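Local coordinates for sepf-like protein (Archaeoglobus fulgidus, PDB 3ZIE), which probably anchors the Z ring of the division machinery to the membrane, as SepF, the family to which it belongs, does, at residues Val55-Val60 against Thr70-Val76; Glu7-Leu11 against Ala32-His36. The protein carries 1 engineered substitution. All blocks are in the same frame, centred on the assembly; numbering follows the deposited sequence.

Contact 1. Residues Val55-Val60 against Thr70-Val76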
loop_
_atom_site.group_PDB
_atom_site.type_symbol
_atom_site.label_atom_id
_atom_site.label_comp_id
_atom_site.label_asym_id
_atom_site.label_seq_id
_atom_site.Cartn_x
_atom_site.Cartn_y
_atom_site.Cartn_z
ATOM N N VAL B 55 -5.475 12.934 12.843
ATOM C CA VAL B 55 -6.573 12.835 11.850
ATOM C C VAL B 55 -7.511 11.644 12.132
ATOM O O VAL B 55 -8.439 11.376 11.353
ATOM C CB VAL B 55 -6.030 12.842 10.395
ATOM C CG1 VAL B 55 -5.124 14.046 10.138
ATOM C CG2 VAL B 55 -5.303 11.551 10.067
ATOM N N LYS B 56 -7.290 10.930 13.248
ATOM C CA LYS B 56 -7.954 9.645 13.507
ATOM C C LYS B 56 -7.752 8.665 12.354
ATOM O O LYS B 56 -8.684 7.916 11.973
ATOM C CB LYS B 56 -9.452 9.791 13.843
ATOM C CG LYS B 56 -9.657 10.771 15.015
ATOM C CD LYS B 56 -11.130 10.863 15.424
ATOM C CE LYS B 56 -11.289 11.770 16.663
ATOM N NZ LYS B 56 -12.678 11.602 17.343
ATOM N N GLY B 57 -6.517 8.628 11.846
ATOM C CA GLY B 57 -6.191 7.788 10.699
ATOM C C GLY B 57 -5.441 6.598 11.278
ATOM O O GLY B 57 -5.426 6.418 12.504
ATOM N N ASP B 58 -4.882 5.761 10.406
ATOM C CA ASP B 58 -4.164 4.591 10.829
ATOM C C ASP B 58 -2.720 4.667 10.282
ATOM O O ASP B 58 -2.443 5.398 9.314
ATOM C CB ASP B 58 -4.879 3.375 10.274
ATOM C CG ASP B 58 -4.663 2.141 11.100
ATOM O OD1 ASP B 58 -3.820 2.166 12.042
ATOM O OD2 ASP B 58 -5.356 1.114 10.793
ATOM N N ILE B 59 -1.799 3.936 10.901
ATOM C CA ILE B 59 -0.448 3.837 10.336
ATOM C C ILE B 59 0.049 2.450 10.661
ATOM O O ILE B 59 0.021 2.077 11.838
ATOM C CB ILE B 59 0.495 4.920 10.907
ATOM C CG1 ILE B 59 1.923 4.767 10.399
ATOM C CG2 ILE B 59 0.517 4.913 12.496
ATOM C CD1 ILE B 59 2.780 5.985 10.741
ATOM N N VAL B 60 0.461 1.681 9.653
ATOM C CA VAL B 60 0.786 0.267 9.853
ATOM C C VAL B 60 2.090 -0.034 9.066
ATOM O O VAL B 60 2.206 0.367 7.917
ATOM C CB VAL B 60 -0.403 -0.570 9.319
ATOM C CG1 VAL B 60 -0.126 -2.031 9.380
ATOM C CG2 VAL B 60 -1.692 -0.293 10.189
ATOM N N THR B 70 -3.163 6.045 6.516
ATOM C CA THR B 70 -4.504 6.312 5.952
ATOM C C THR B 70 -5.119 7.575 6.562
ATOM O O THR B 70 -4.769 7.927 7.720
ATOM C CB THR B 70 -5.466 5.161 6.203
ATOM O OG1 THR B 70 -5.537 4.895 7.601
ATOM C CG2 THR B 70 -4.991 3.879 5.484
ATOM N N PRO B 71 -6.042 8.228 5.824
ATOM C CA PRO B 71 -6.692 9.402 6.344
ATOM C C PRO B 71 -7.932 9.040 7.166
ATOM O O PRO B 71 -8.262 7.847 7.321
ATOM C CB PRO B 71 -7.136 10.129 5.058
ATOM C CG PRO B 71 -7.570 8.937 4.162
ATOM C CD PRO B 71 -6.420 7.983 4.397
ATOM N N THR B 72 -8.637 10.060 7.662
ATOM C CA THR B 72 -9.761 9.824 8.596
ATOM C C THR B 72 -10.720 8.804 7.982
ATOM O O THR B 72 -11.079 8.923 6.785
ATOM C CB THR B 72 -10.531 11.142 8.817
ATOM O OG1 THR B 72 -9.598 12.178 9.141
ATOM C CG2 THR B 72 -11.614 11.026 9.967
ATOM N N GLY B 73 -11.111 7.805 8.777
ATOM C CA GLY B 73 -12.207 6.880 8.389
ATOM C C GLY B 73 -11.764 5.787 7.415
ATOM O O GLY B 73 -12.616 5.069 6.862
ATOM N N ILE B 74 -10.465 5.700 7.132
ATOM C CA ILE B 74 -9.934 4.556 6.340
ATOM C C ILE B 74 -9.002 3.831 7.294
ATOM O O ILE B 74 -8.190 4.462 7.977
ATOM C CB ILE B 74 -9.265 4.961 4.975
ATOM C CG1 ILE B 74 -10.289 5.698 4.058
ATOM C CG2 ILE B 74 -8.609 3.708 4.286
ATOM C CD1 ILE B 74 -9.739 6.333 2.718
ATOM N N LYS B 75 -9.220 2.529 7.457
ATOM C CA LYS B 75 -8.413 1.749 8.399
ATOM C C LYS B 75 -7.677 0.685 7.622
ATOM O O LYS B 75 -7.990 0.444 6.450
ATOM C CB LYS B 75 -9.267 1.067 9.483
ATOM C CG LYS B 75 -9.919 2.055 10.527
ATOM C CD LYS B 75 -8.817 2.670 11.477
ATOM C CE LYS B 75 -9.346 3.688 12.507
ATOM N NZ LYS B 75 -10.440 3.088 13.356
ATOM N N VAL B 76 -6.648 0.121 8.235
ATOM C CA VAL B 76 -5.981 -1.051 7.687
ATOM C C VAL B 76 -6.561 -2.267 8.370
ATOM O O VAL B 76 -6.564 -2.347 9.598
ATOM C CB VAL B 76 -4.470 -0.988 7.917
ATOM C CG1 VAL B 76 -3.769 -2.245 7.331
ATOM C CG2 VAL B 76 -3.887 0.276 7.284
HETATM O O HOH W 1 -11.422 7.574 11.851
HETATM O O HOH W 2 -2.502 8.421 9.037
#
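Asp-58 and Val-76 meet through one carboxylate oxygen: OD2 of Asp-58 accepts a hydrogen bond from the backbone N of Val-76 at 3.0 Å. The bond is nearly straight, 170° at the hydrogen, and the donor comes from the anti side of the carboxylate, 19° out of its plane. With CG anti to the backbone N (chi1 -153°), the side chain of Asp-58 lies across that of Val-76 at about a right angle. Val-76 also meets Val-60 tip to tip, its CB 3.7 Å from Val-60 CG2.

Thr-70 engages both the N and the O of Asp-58. Its N donates to Asp-58 O at 3.0 Å, while its OG1 accepts from Asp-58 N and donates its own hydrogen bond to Ile-74 O, 2.7 Å from OG1 and above the carbonyl plane. One hydroxyl thereby ties strand 58-62 to the type II turn Pro-71 to Ile-74. At the turn's first corner, Thr-72 OG1 donates in the carbonyl plane to Val-55 O, 2.6 Å away.

Lys-75 and Val-76 pair in parallel with a strand of the second subunit. The arrangement forms the open end of the beta hairpin 58-62/66-70, where the chain leaves through the type II turn beside the Schellman motif at Lys-56.

Contact 2. Residues Glu7-Leu11 against Ala32-His36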
loop_
_atom_site.group_PDB
_atom_site.type_symbol
_atom_site.label_atom_id
_atom_site.label_comp_id
_atom_site.label_asym_id
_atom_site.label_seq_id
_atom_site.Cartn_x
_atom_site.Cartn_y
_atom_site.Cartn_z
ATOM N N GLU B 7 9.088 8.509 -1.100
ATOM C CA GLU B 7 10.444 7.971 -0.928
ATOM C C GLU B 7 11.055 8.815 0.169
ATOM O O GLU B 7 11.374 9.998 -0.063
ATOM C CB GLU B 7 11.233 8.136 -2.230
ATOM C CG GLU B 7 10.739 7.197 -3.337
ATOM C CD GLU B 7 10.767 5.677 -3.004
ATOM O OE1 GLU B 7 11.577 5.189 -2.185
ATOM O OE2 GLU B 7 9.977 4.909 -3.595
ATOM N N VAL B 8 11.056 8.283 1.391
ATOM C CA VAL B 8 11.401 9.112 2.563
ATOM C C VAL B 8 12.920 9.035 2.743
ATOM O O VAL B 8 13.446 7.951 3.069
ATOM C CB VAL B 8 10.686 8.635 3.879
ATOM C CG1 VAL B 8 11.135 9.534 5.084
ATOM C CG2 VAL B 8 9.169 8.695 3.699
ATOM N N THR B 9 13.595 10.157 2.519
ATOM C CA THR B 9 15.070 10.199 2.662
ATOM C C THR B 9 15.568 11.099 3.808
ATOM O O THR B 9 16.788 11.284 3.979
ATOM C CB THR B 9 15.722 10.693 1.355
ATOM O OG1 THR B 9 15.032 11.870 0.913
ATOM C CG2 THR B 9 15.612 9.598 0.295
ATOM N N GLY B 10 14.633 11.628 4.598
ATOM C CA GLY B 10 14.920 12.604 5.667
ATOM C C GLY B 10 13.638 13.293 6.080
ATOM O O GLY B 10 12.537 12.913 5.626
ATOM N N LEU B 11 13.741 14.357 6.867
ATOM C CA LEU B 11 12.546 15.023 7.357
ATOM C C LEU B 11 11.833 15.904 6.298
ATOM O O LEU B 11 10.698 16.332 6.491
ATOM C CB LEU B 11 12.879 15.849 8.607
ATOM C CG LEU B 11 12.904 15.047 9.926
ATOM C CD1 LEU B 11 13.862 15.656 10.906
ATOM C CD2 LEU B 11 11.499 15.050 10.511
ATOM N N ALA B 32 13.102 2.755 3.572
ATOM C CA ALA B 32 14.309 1.911 3.460
ATOM C C ALA B 32 15.574 2.700 3.680
ATOM O O ALA B 32 16.523 2.214 4.336
ATOM C CB ALA B 32 14.364 1.235 2.042
ATOM N N PHE B 33 15.590 3.912 3.121
ATOM C CA PHE B 33 16.805 4.704 3.056
ATOM C C PHE B 33 17.322 5.175 4.395
ATOM O O PHE B 33 18.537 5.485 4.534
ATOM C CB PHE B 33 16.653 5.920 2.123
ATOM C CG PHE B 33 17.977 6.591 1.803
ATOM C CD1 PHE B 33 18.945 5.927 1.011
ATOM C CD2 PHE B 33 18.294 7.872 2.341
ATOM C CE1 PHE B 33 20.208 6.540 0.724
ATOM C CE2 PHE B 33 19.527 8.498 2.044
ATOM C CZ PHE B 33 20.481 7.835 1.233
ATOM N N ILE B 34 16.394 5.314 5.350
ATOM C CA ILE B 34 16.720 5.890 6.642
ATOM C C ILE B 34 16.596 4.845 7.741
ATOM O O ILE B 34 16.652 5.203 8.922
ATOM C CB ILE B 34 15.813 7.119 6.984
ATOM C CG1 ILE B 34 14.309 6.743 7.016
ATOM C CG2 ILE B 34 16.076 8.275 6.047
ATOM C CD1 ILE B 34 13.328 7.823 7.625
ATOM N N LYS B 35 16.426 3.569 7.386
ATOM C CA LYS B 35 16.333 2.522 8.402
ATOM C C LYS B 35 17.615 2.425 9.248
ATOM O O LYS B 35 17.572 1.973 10.388
ATOM C CB LYS B 35 15.990 1.163 7.815
ATOM C CG LYS B 35 14.466 0.891 7.736
ATOM C CD LYS B 35 14.189 -0.556 7.492
ATOM C CE LYS B 35 14.226 -1.385 8.754
ATOM N NZ LYS B 35 12.844 -1.751 9.217
ATOM N N HIS B 36 18.735 2.912 8.722
ATOM C CA HIS B 36 19.963 2.881 9.528
ATOM C C HIS B 36 20.443 4.245 9.920
ATOM O O HIS B 36 21.586 4.414 10.323
ATOM C CB HIS B 36 21.058 2.018 8.906
ATOM C CG HIS B 36 20.740 0.549 8.973
ATOM N ND1 HIS B 36 20.951 -0.208 10.107
ATOM C CD2 HIS B 36 20.133 -0.276 8.081
ATOM C CE1 HIS B 36 20.530 -1.445 9.897
ATOM N NE2 HIS B 36 20.062 -1.521 8.662
HETATM O O HOH W 3 13.448 5.398 1.765
#
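Thr-9 and Phe-33 mark the nearest approach of the two backbones, their CA atoms 5.8 Å apart, where an irregular segment passes a short 3-10 turn formed by Ala-32 to Ile-34. A water completes the backbone link: it donates to Val-8 O at 2.9 Å and accepts from Phe-33 N, so both polar groups are served although the two segments form no direct hydrogen bond.

Ile-34 is the apolar centre. Its two branches divide the work: CG2 rests against the backbone of Thr-9, 3.6 Å from the carbonyl carbon C of that residue, whereas CD1 reaches CG1 of Val-8 at 3.8 Å. The second reach follows from CG1 of Ile-34 standing between the backbone N and the carbonyl carbon (chi1 59°), with the chain then extended to CD1. Both segments are connections that follow neighbouring parallel strands, 2-7 and 26-30, and lead into helices 14-22 and 38-55; the contact thus joins the two strand-to-helix loops at the C-terminal ends of two adjacent parallel strands in an alpha/beta fold. Val-8 also packs on Val-44 of helix 38-55, which places the Val-8 and Ile-34 pair on the inner side of the loops.

On the exposed side, Thr-9 meets the Phe-33 ring obliquely, its CG2 3.8 Å from ring atom CD2. Phe-33 CB lies 3.9 Å from Val-8 O. Glu-13, at the approach to helix 14-22, accepts a hydrogen bond from Thr-9 N through OE1.

In the fold
Contacts 1 and 2 lie on opposite sides of the chain's centre, their own centres 22 Å apart and their nearest atoms about 10 Å apart, so neither touches the other. They follow in series along the chain: contact 2 closes at His-36 before contact 1 opens at Val-55, and helix 38-55 leads from one to the other, running into Val-55. That helix receives Val-8 of contact 2 on Val-44 and Ile-59, within segment 55-60, on Leu-48, Arg-49 and Ala-52. Both contacts also reach the second subunit, by Lys-75 and Val-76 pairing with one of its strands in contact 1 and by backbone hydrogen bonds from Glu-7, within segment 7-11, at contact 2.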